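PDB 4XLT: response regulator receiver protein from Dyadobacter fermentans, which probably acts as a phosphorylatable receiver module in bacterial two-component signalling, relaying a signal through phosphorylation. Local coordinates for residues Q111-P116 and P120-L125; Q39-H44 and F69-H74; H44-G49 and G76-A81. All coordinates share one frame; numbering follows the deposited sequence.

Interaction 1 (Q111-P116 and P120-L125)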
loop_
_atom_site.group_PDB
_atom_site.type_symbol
_atom_site.label_atom_id
_atom_site.label_comp_id
_atom_site.label_asym_id
_atom_site.label_seq_id
_atom_site.Cartn_x
_atom_site.Cartn_y
_atom_site.Cartn_z
ATOM N N GLN A 111 15.421 -3.424 3.533
ATOM C CA GLN A 111 16.680 -4.140 3.635
ATOM C C GLN A 111 17.453 -3.717 4.876
ATOM O O GLN A 111 17.397 -2.560 5.294
ATOM C CB GLN A 111 17.522 -3.908 2.379
ATOM C CG GLN A 111 18.799 -4.724 2.327
ATOM C CD GLN A 111 19.516 -4.595 1.001
ATOM O OE1 GLN A 111 18.890 -4.378 -0.037
ATOM N NE2 GLN A 111 20.835 -4.724 1.029
ATOM N N LEU A 112 18.167 -4.668 5.466
ATOM C CA LEU A 112 19.031 -4.386 6.598
ATOM C C LEU A 112 20.424 -3.996 6.114
ATOM O O LEU A 112 21.095 -4.773 5.439
ATOM C CB LEU A 112 19.098 -5.598 7.526
ATOM C CG LEU A 112 20.111 -5.557 8.668
ATOM C CD1 LEU A 112 19.927 -4.309 9.517
ATOM C CD2 LEU A 112 19.978 -6.812 9.515
ATOM N N LEU A 113 20.847 -2.782 6.453
ATOM C CA LEU A 113 22.161 -2.284 6.057
ATOM C C LEU A 113 23.131 -2.293 7.235
ATOM O O LEU A 113 22.741 -2.016 8.368
ATOM C CB LEU A 113 22.039 -0.875 5.481
ATOM C CG LEU A 113 20.989 -0.752 4.378
ATOM C CD1 LEU A 113 20.806 0.696 3.944
ATOM C CD2 LEU A 113 21.365 -1.633 3.196
ATOM N N PRO A 114 24.403 -2.618 6.971
ATOM C CA PRO A 114 25.407 -2.662 8.039
ATOM C C PRO A 114 25.952 -1.281 8.403
ATOM O O PRO A 114 25.918 -0.366 7.579
ATOM C CB PRO A 114 26.507 -3.539 7.440
ATOM C CG PRO A 114 26.418 -3.275 5.974
ATOM C CD PRO A 114 24.957 -3.044 5.672
ATOM N N LYS A 115 26.435 -1.141 9.635
ATOM C CA LYS A 115 27.148 0.061 10.062
ATOM C C LYS A 115 28.655 -0.162 9.974
ATOM O O LYS A 115 29.145 -1.232 10.333
ATOM C CB LYS A 115 26.767 0.452 11.489
ATOM C CG LYS A 115 25.435 1.167 11.627
ATOM C CD LYS A 115 25.258 1.656 13.056
ATOM C CE LYS A 115 23.997 2.482 13.226
ATOM N NZ LYS A 115 23.908 3.024 14.612
ATOM N N PRO A 116 29.399 0.850 9.498
ATOM C CA PRO A 116 28.885 2.148 9.047
ATOM C C PRO A 116 28.251 2.066 7.662
ATOM O O PRO A 116 28.493 1.109 6.929
ATOM C CB PRO A 116 30.137 3.024 9.022
ATOM C CG PRO A 116 31.235 2.068 8.704
ATOM C CD PRO A 116 30.868 0.779 9.398
ATOM N N PRO A 120 28.175 4.249 -1.498
ATOM C CA PRO A 120 27.943 3.746 -2.860
ATOM C C PRO A 120 26.938 2.596 -2.902
ATOM O O PRO A 120 26.210 2.448 -3.884
ATOM C CB PRO A 120 29.335 3.274 -3.304
ATOM C CG PRO A 120 30.076 3.019 -2.041
ATOM C CD PRO A 120 29.575 4.049 -1.076
ATOM N N LEU A 121 26.893 1.800 -1.839
ATOM C CA LEU A 121 25.953 0.690 -1.750
ATOM C C LEU A 121 24.522 1.208 -1.668
ATOM O O LEU A 121 23.609 0.637 -2.266
ATOM C CB LEU A 121 26.280 -0.187 -0.536
ATOM C CG LEU A 121 25.521 -1.498 -0.311
ATOM C CD1 LEU A 121 26.436 -2.505 0.367
ATOM C CD2 LEU A 121 24.264 -1.287 0.526
ATOM N N LEU A 122 24.333 2.293 -0.924
ATOM C CA LEU A 122 23.003 2.852 -0.726
ATOM C C LEU A 122 22.542 3.625 -1.956
ATOM O O LEU A 122 21.375 3.549 -2.340
ATOM C CB LEU A 122 22.976 3.754 0.510
ATOM C CG LEU A 122 21.587 4.156 1.012
ATOM C CD1 LEU A 122 21.501 4.021 2.518
ATOM C CD2 LEU A 122 21.253 5.571 0.600
ATOM N N ARG A 123 23.462 4.367 -2.567
ATOM C CA ARG A 123 23.161 5.138 -3.771
ATOM C C ARG A 123 22.664 4.239 -4.902
ATOM O O ARG A 123 21.739 4.597 -5.636
ATOM C CB ARG A 123 24.396 5.926 -4.217
ATOM C CG ARG A 123 24.323 6.474 -5.637
ATOM C CD ARG A 123 24.806 7.917 -5.700
ATOM N NE ARG A 123 26.038 8.119 -4.941
ATOM C CZ ARG A 123 26.516 9.312 -4.601
ATOM N NH1 ARG A 123 25.866 10.413 -4.952
ATOM N NH2 ARG A 123 27.642 9.406 -3.907
ATOM N N GLU A 124 23.274 3.068 -5.036
ATOM C CA GLU A 124 22.842 2.111 -6.044
ATOM C C GLU A 124 21.478 1.549 -5.669
ATOM O O GLU A 124 20.608 1.363 -6.519
ATOM C CB GLU A 124 23.866 0.984 -6.198
ATOM C CG GLU A 124 23.731 0.197 -7.494
ATOM C CD GLU A 124 24.012 1.040 -8.729
ATOM O OE1 GLU A 124 24.714 2.067 -8.607
ATOM O OE2 GLU A 124 23.529 0.676 -9.823
ATOM N N LEU A 125 21.300 1.296 -4.377
ATOM C CA LEU A 125 20.055 0.747 -3.860
ATOM C C LEU A 125 18.896 1.733 -4.024
ATOM O O LEU A 125 17.741 1.327 -4.146
ATOM C CB LEU A 125 20.228 0.362 -2.390
ATOM C CG LEU A 125 19.239 -0.641 -1.799
ATOM C CD1 LEU A 125 19.095 -1.852 -2.707
ATOM C CD2 LEU A 125 19.698 -1.068 -0.414
#

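Interaction 2 (Q39-H44 and F69-H74)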
loop_
_atom_site.group_PDB
_atom_site.type_symbol
_atom_site.label_atom_id
_atom_site.label_comp_id
_atom_site.label_asym_id
_atom_site.label_seq_id
_atom_site.Cartn_x
_atom_site.Cartn_y
_atom_site.Cartn_z
ATOM N N GLN A 39 9.664 8.072 19.097
ATOM C CA GLN A 39 8.479 8.887 19.338
ATOM C C GLN A 39 8.519 10.178 18.525
ATOM O O GLN A 39 7.573 10.497 17.804
ATOM C CB GLN A 39 8.342 9.206 20.829
ATOM C CG GLN A 39 7.224 10.191 21.163
ATOM C CD GLN A 39 5.838 9.646 20.855
ATOM O OE1 GLN A 39 5.624 8.433 20.830
ATOM N NE2 GLN A 39 4.889 10.546 20.618
ATOM N N ALA A 40 9.624 10.909 18.641
ATOM C CA ALA A 40 9.802 12.159 17.910
ATOM C C ALA A 40 9.804 11.926 16.401
ATOM O O ALA A 40 9.309 12.751 15.636
ATOM C CB ALA A 40 11.088 12.843 18.344
ATOM N N ALA A 41 10.369 10.800 15.978
ATOM C CA ALA A 41 10.352 10.417 14.572
ATOM C C ALA A 41 8.923 10.137 14.104
ATOM O O ALA A 41 8.499 10.606 13.047
ATOM C CB ALA A 41 11.235 9.202 14.346
ATOM N N ILE A 42 8.186 9.372 14.901
ATOM C CA ILE A 42 6.803 9.043 14.573
ATOM C C ILE A 42 5.932 10.298 14.565
ATOM O O ILE A 42 5.105 10.480 13.669
ATOM C CB ILE A 42 6.221 8.008 15.560
ATOM C CG1 ILE A 42 6.853 6.635 15.322
ATOM C CG2 ILE A 42 4.717 7.891 15.395
ATOM C CD1 ILE A 42 6.603 6.081 13.929
ATOM N N ASP A 43 6.133 11.162 15.560
ATOM C CA ASP A 43 5.406 12.426 15.651
ATOM C C ASP A 43 5.572 13.269 14.390
ATOM O O ASP A 43 4.600 13.813 13.870
ATOM C CB ASP A 43 5.865 13.233 16.870
ATOM C CG ASP A 43 5.400 12.630 18.180
ATOM O OD1 ASP A 43 4.477 11.789 18.155
ATOM O OD2 ASP A 43 5.954 13.005 19.236
ATOM N N HIS A 44 6.805 13.375 13.905
ATOM C CA HIS A 44 7.075 14.126 12.685
ATOM C C HIS A 44 6.374 13.511 11.475
ATOM O O HIS A 44 5.828 14.226 10.632
ATOM C CB HIS A 44 8.576 14.210 12.424
ATOM C CG HIS A 44 8.920 14.724 11.061
ATOM N ND1 HIS A 44 9.360 13.904 10.045
ATOM C CD2 HIS A 44 8.870 15.974 10.541
ATOM C CE1 HIS A 44 9.575 14.626 8.960
ATOM N NE2 HIS A 44 9.284 15.886 9.235
ATOM N N PHE A 69 11.669 -2.875 15.783
ATOM C CA PHE A 69 10.470 -3.644 15.462
ATOM C C PHE A 69 9.281 -3.231 16.326
ATOM O O PHE A 69 8.236 -3.883 16.316
ATOM C CB PHE A 69 10.749 -5.139 15.603
ATOM C CG PHE A 69 11.917 -5.608 14.784
ATOM C CD1 PHE A 69 11.873 -5.554 13.400
ATOM C CD2 PHE A 69 13.061 -6.092 15.393
ATOM C CE1 PHE A 69 12.946 -5.977 12.640
ATOM C CE2 PHE A 69 14.138 -6.519 14.638
ATOM C CZ PHE A 69 14.082 -6.457 13.260
ATOM N N GLU A 70 9.453 -2.150 17.079
ATOM C CA GLU A 70 8.330 -1.480 17.721
ATOM C C GLU A 70 8.031 -0.202 16.949
ATOM O O GLU A 70 6.889 0.252 16.889
ATOM C CB GLU A 70 8.625 -1.167 19.190
ATOM C CG GLU A 70 8.708 -2.388 20.095
ATOM C CD GLU A 70 10.108 -2.972 20.177
ATOM O OE1 GLU A 70 10.581 -3.215 21.307
ATOM O OE2 GLU A 70 10.731 -3.194 19.117
ATOM N N PHE A 71 9.074 0.369 16.353
ATOM C CA PHE A 71 8.926 1.548 15.510
ATOM C C PHE A 71 8.081 1.227 14.284
ATOM O O PHE A 71 7.242 2.027 13.874
ATOM C CB PHE A 71 10.294 2.082 15.078
ATOM C CG PHE A 71 10.220 3.267 14.152
ATOM C CD1 PHE A 71 10.226 4.554 14.657
ATOM C CD2 PHE A 71 10.146 3.092 12.776
ATOM C CE1 PHE A 71 10.159 5.647 13.811
ATOM C CE2 PHE A 71 10.075 4.182 11.925
ATOM C CZ PHE A 71 10.083 5.461 12.444
ATOM N N THR A 72 8.316 0.058 13.696
ATOM C CA THR A 72 7.605 -0.346 12.490
ATOM C C THR A 72 6.121 -0.551 12.757
ATOM O O THR A 72 5.295 -0.367 11.865
ATOM C CB THR A 72 8.188 -1.638 11.891
ATOM O OG1 THR A 72 8.272 -2.645 12.908
ATOM C CG2 THR A 72 9.570 -1.374 11.317
ATOM N N GLU A 73 5.786 -0.932 13.985
ATOM C CA GLU A 73 4.391 -1.127 14.358
ATOM C C GLU A 73 3.644 0.200 14.326
ATOM O O GLU A 73 2.527 0.280 13.814
ATOM C CB GLU A 73 4.281 -1.769 15.741
ATOM C CG GLU A 73 4.956 -3.123 15.841
ATOM C CD GLU A 73 4.509 -3.900 17.060
ATOM O OE1 GLU A 73 3.349 -3.714 17.485
ATOM O OE2 GLU A 73 5.315 -4.691 17.593
ATOM N N HIS A 74 4.269 1.238 14.872
ATOM C CA HIS A 74 3.707 2.581 14.808
ATOM C C HIS A 74 3.786 3.135 13.393
ATOM O O HIS A 74 2.918 3.894 12.969
ATOM C CB HIS A 74 4.424 3.511 15.782
ATOM C CG HIS A 74 4.027 3.301 17.208
ATOM N ND1 HIS A 74 2.861 3.810 17.736
ATOM C CD2 HIS A 74 4.636 2.631 18.215
ATOM C CE1 HIS A 74 2.769 3.466 19.008
ATOM N NE2 HIS A 74 3.834 2.751 19.323
#

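Interaction 3 (H44-G49 and G76-A81)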
loop_
_atom_site.group_PDB
_atom_site.type_symbol
_atom_site.label_atom_id
_atom_site.label_comp_id
_atom_site.label_asym_id
_atom_site.label_seq_id
_atom_site.Cartn_x
_atom_site.Cartn_y
_atom_site.Cartn_z
ATOM N N HIS A 44 6.805 13.375 13.905
ATOM C CA HIS A 44 7.075 14.126 12.685
ATOM C C HIS A 44 6.374 13.511 11.475
ATOM O O HIS A 44 5.828 14.226 10.632
ATOM C CB HIS A 44 8.576 14.210 12.424
ATOM C CG HIS A 44 8.920 14.724 11.061
ATOM N ND1 HIS A 44 9.360 13.904 10.045
ATOM C CD2 HIS A 44 8.870 15.974 10.541
ATOM C CE1 HIS A 44 9.575 14.626 8.960
ATOM N NE2 HIS A 44 9.284 15.886 9.235
ATOM N N LEU A 45 6.386 12.185 11.393
ATOM C CA LEU A 45 5.764 11.489 10.271
ATOM C C LEU A 45 4.243 11.645 10.275
ATOM O O LEU A 45 3.619 11.717 9.221
ATOM C CB LEU A 45 6.143 10.006 10.288
ATOM C CG LEU A 45 7.606 9.695 9.961
ATOM C CD1 LEU A 45 7.894 8.209 10.107
ATOM C CD2 LEU A 45 7.947 10.172 8.560
ATOM N N ARG A 46 3.650 11.713 11.462
ATOM C CA ARG A 46 2.200 11.834 11.578
ATOM C C ARG A 46 1.695 13.195 11.108
ATOM O O ARG A 46 0.497 13.372 10.882
ATOM C CB ARG A 46 1.758 11.584 13.021
ATOM C CG ARG A 46 1.702 10.115 13.399
ATOM C CD ARG A 46 1.481 9.928 14.891
ATOM N NE ARG A 46 1.407 8.515 15.253
ATOM C CZ ARG A 46 1.447 8.059 16.501
ATOM N NH1 ARG A 46 1.567 8.903 17.517
ATOM N NH2 ARG A 46 1.374 6.755 16.732
ATOM N N SER A 47 2.603 14.152 10.961
ATOM C CA SER A 47 2.225 15.485 10.509
ATOM C C SER A 47 2.434 15.649 9.004
ATOM O O SER A 47 2.145 16.703 8.440
ATOM C CB SER A 47 3.014 16.556 11.269
ATOM O OG SER A 47 4.390 16.520 10.930
ATOM N N GLN A 48 2.929 14.598 8.355
ATOM C CA GLN A 48 3.209 14.652 6.924
ATOM C C GLN A 48 2.020 14.178 6.095
ATOM O O GLN A 48 1.195 13.396 6.562
ATOM C CB GLN A 48 4.441 13.809 6.587
ATOM C CG GLN A 48 5.665 14.123 7.431
ATOM C CD GLN A 48 6.110 15.566 7.307
ATOM O OE1 GLN A 48 6.237 16.097 6.205
ATOM N NE2 GLN A 48 6.348 16.209 8.444
ATOM N N GLY A 49 1.943 14.662 4.860
ATOM C CA GLY A 49 0.925 14.228 3.924
ATOM C C GLY A 49 1.558 13.482 2.766
ATOM O O GLY A 49 2.745 13.165 2.800
ATOM N N GLY A 76 3.525 1.352 10.647
ATOM C CA GLY A 76 2.487 0.695 9.873
ATOM C C GLY A 76 1.124 1.332 10.070
ATOM O O GLY A 76 0.190 1.063 9.313
HETATM N N MSE A 77 1.013 2.179 11.090
HETATM C CA MSE A 77 -0.234 2.877 11.394
HETATM C C MSE A 77 -0.396 4.155 10.567
HETATM O O MSE A 77 -1.498 4.685 10.440
HETATM C CB MSE A 77 -0.307 3.203 12.889
HETATM C CG MSE A 77 -0.664 2.013 13.769
HETATM SE SE MSE A 77 -0.407 2.344 15.682
HETATM C CE MSE A 77 -0.594 4.286 15.689
ATOM N N LEU A 78 0.705 4.647 10.007
ATOM C CA LEU A 78 0.655 5.801 9.112
ATOM C C LEU A 78 -0.194 5.488 7.882
ATOM O O LEU A 78 -0.300 4.329 7.482
ATOM C CB LEU A 78 2.066 6.212 8.688
ATOM C CG LEU A 78 2.975 6.705 9.813
ATOM C CD1 LEU A 78 4.405 6.854 9.316
ATOM C CD2 LEU A 78 2.452 8.020 10.378
ATOM N N PRO A 79 -0.814 6.520 7.286
ATOM C CA PRO A 79 -1.621 6.305 6.079
ATOM C C PRO A 79 -0.775 5.739 4.951
ATOM O O PRO A 79 0.391 6.103 4.829
ATOM C CB PRO A 79 -2.128 7.710 5.738
ATOM C CG PRO A 79 -2.055 8.467 7.027
ATOM C CD PRO A 79 -0.853 7.923 7.734
ATOM N N GLU A 80 -1.351 4.854 4.145
ATOM C CA GLU A 80 -0.610 4.206 3.071
ATOM C C GLU A 80 -0.088 5.220 2.053
ATOM O O GLU A 80 0.954 5.010 1.431
ATOM C CB GLU A 80 -1.491 3.152 2.389
ATOM C CG GLU A 80 -1.846 1.986 3.308
ATOM C CD GLU A 80 -2.818 0.992 2.689
ATOM O OE1 GLU A 80 -3.482 1.330 1.684
ATOM O OE2 GLU A 80 -2.921 -0.135 3.217
ATOM N N ALA A 81 -0.802 6.329 1.903
ATOM C CA ALA A 81 -0.427 7.357 0.942
ATOM C C ALA A 81 0.895 8.039 1.297
ATOM O O ALA A 81 1.599 8.525 0.411
ATOM C CB ALA A 81 -1.531 8.389 0.823
#

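Interaction 1 (Q111-P116 and P120-L125)
Leu113 on strand 109-114 packs against Leu121, Leu122 and Leu125 of helix 119-129, an apolar strand-to-helix contact at one edge of the parallel sheet. Chain direction reverses between the two elements, whose local axes run 159° apart and approach to 10.7 Å, ordinary spacing for a helix laid over a sheet. The two methyls of Leu113 divide the work. CD1 meets Leu122 CD1 at 3.7 Å, the side chains crossing at about a right angle, while CD2 lies 4.0 Å from both Leu121 CD2 and Leu125 CD2. Leucine suits position 113 because its fork offers two methyls to separate neighbours; the helix leucines answer with branched apolar ends. At the rim, the extended chain of Gln111, with CG anti to the backbone N (chi1 -174°), brings its flat amide against the Leu125 methyls, OE1 resting 3.4 Å from Leu125 CD2. Just beyond the strand, Lys115, followed by a cis peptide to Pro116, forms salt bridges with Asp10, Asp15 and Asp60, the predicted phosphorylation site. With no hydrogen bond between the two segments, their contact depends mainly on the shape and burial of hydrocarbon groups and is not directional.

Interaction 2 (Q39-H44 and F69-H74)
Ile42 turns its CG1 anti to the carbonyl carbon, and a second bend along the chain swings CD1 outward from helix 38-46 to the ring of Phe71 on helix 68-75. Phe71 answers with CG anti to its own backbone N (chi1 177°), which sends the ring across the gap between the helices. The two side chains slide past each other in opposite directions, so that the Ile42 methyl comes to lie over one face of the aromatic ring. CD1 stands 4.0 Å from the ring centroid and 27° off the normal, a CH-pi contact displaced toward the CE1 edge, where Ile42 CD1 is 3.6 Å from Phe71 CE1. Near the plane of the same ring, Ala41 CB touches the edge at CE1, 3.8 Å away. Alanine suits this place because its single methyl lets the broad ring come close to the helix backbone, whereas isoleucine has the reach to cover the face. His74 adds its CB, 3.8 Å from Ile42 CD1, and crosses Ile42 at about a right angle. Its imidazole lies beside Arg46 at the exposed margin, a sensible division for a residue with an apolar first carbon and a polar ring.

No hydrogen bond links these two segments. Ala41 also touches Phe35 and Val9, so the interface continues down onto the strands beneath. Segments 39-44 and 69-74 run almost parallel, at a signed angle of -20°, their axes approaching to 10.5 Å. Such side-by-side helices, each following a strand of a central parallel sheet, are characteristic of the alternating beta-alpha, CheY-like fold of response regulator receiver domains.

Interaction 3 (H44-G49 and G76-A81)
The guanidinium of Arg46 is met obliquely by the terminal methyl of Met77, present here as selenomethionine, with Arg46 NH2 3.3 Å from Met77 CE. A second flat group, the His44 ring, has the amide nitrogen of Gln48 above one face, offset toward the rim, and also meets the ring of Phe35.

Leu78 carries the apolar part of the contact. Its CD1 lies 3.7 Å from Leu45 CB, and its CD2 lies 3.8 Å from Arg46 CG, so the forked end serves two consecutive residues of the other segment and crosses each at about a right angle. Arginine suits the rim: its extended chain from CG to NE gives hydrocarbon to Leu78 and carries the charge outward, where NH1 forms a salt bridge with Glu104 of the second subunit.

Near the C-terminal end of helix 38-46, the carbonyl of His44 is gripped by three donors: Ser47 N, Ser47 OG at 2.7 Å, and Gln48 NE2 at 3.0 Å from His44 O. Gln48 folds back to achieve this (chi1 -52°, chi2 -59°), and its N-H points fairly straight at the oxygen, with an angle of 159°. The short serine side chain and the flexible glutamine amide thus help satisfy a carbonyl in the last part of the helix.

Pro79, a rigid residue with no backbone N-H, occupies the N-cap position of helix 80-83. The contact joins the end region of helix 38-46 to the connection between helices 68-75 and 80-83, while Leu45 reaches Tyr75 on helix 68-75 and Ile7 on strand 4-9.

From the N terminus, helix 38-46 and the residues just after it supply the first segments of interactions 2 and 3, which share His44. The chain then passes through strand 54-60 before helix 68-75 returns to close interaction 2; the following connection closes interaction 3. Their segments alternate along the chain, so the two contacts cross, and they touch, with centres 10 Å apart. Together they tie one helix to helix 68-75 and the connection that follows it. Interaction 1 comes later, in series: only three residues separate its segments, closing a short turn between the outermost strand 109-114 and helix 119-129. It lies across the chain's centre, 21 Å from interaction 2 and 24 Å from interaction 3, centre to centre.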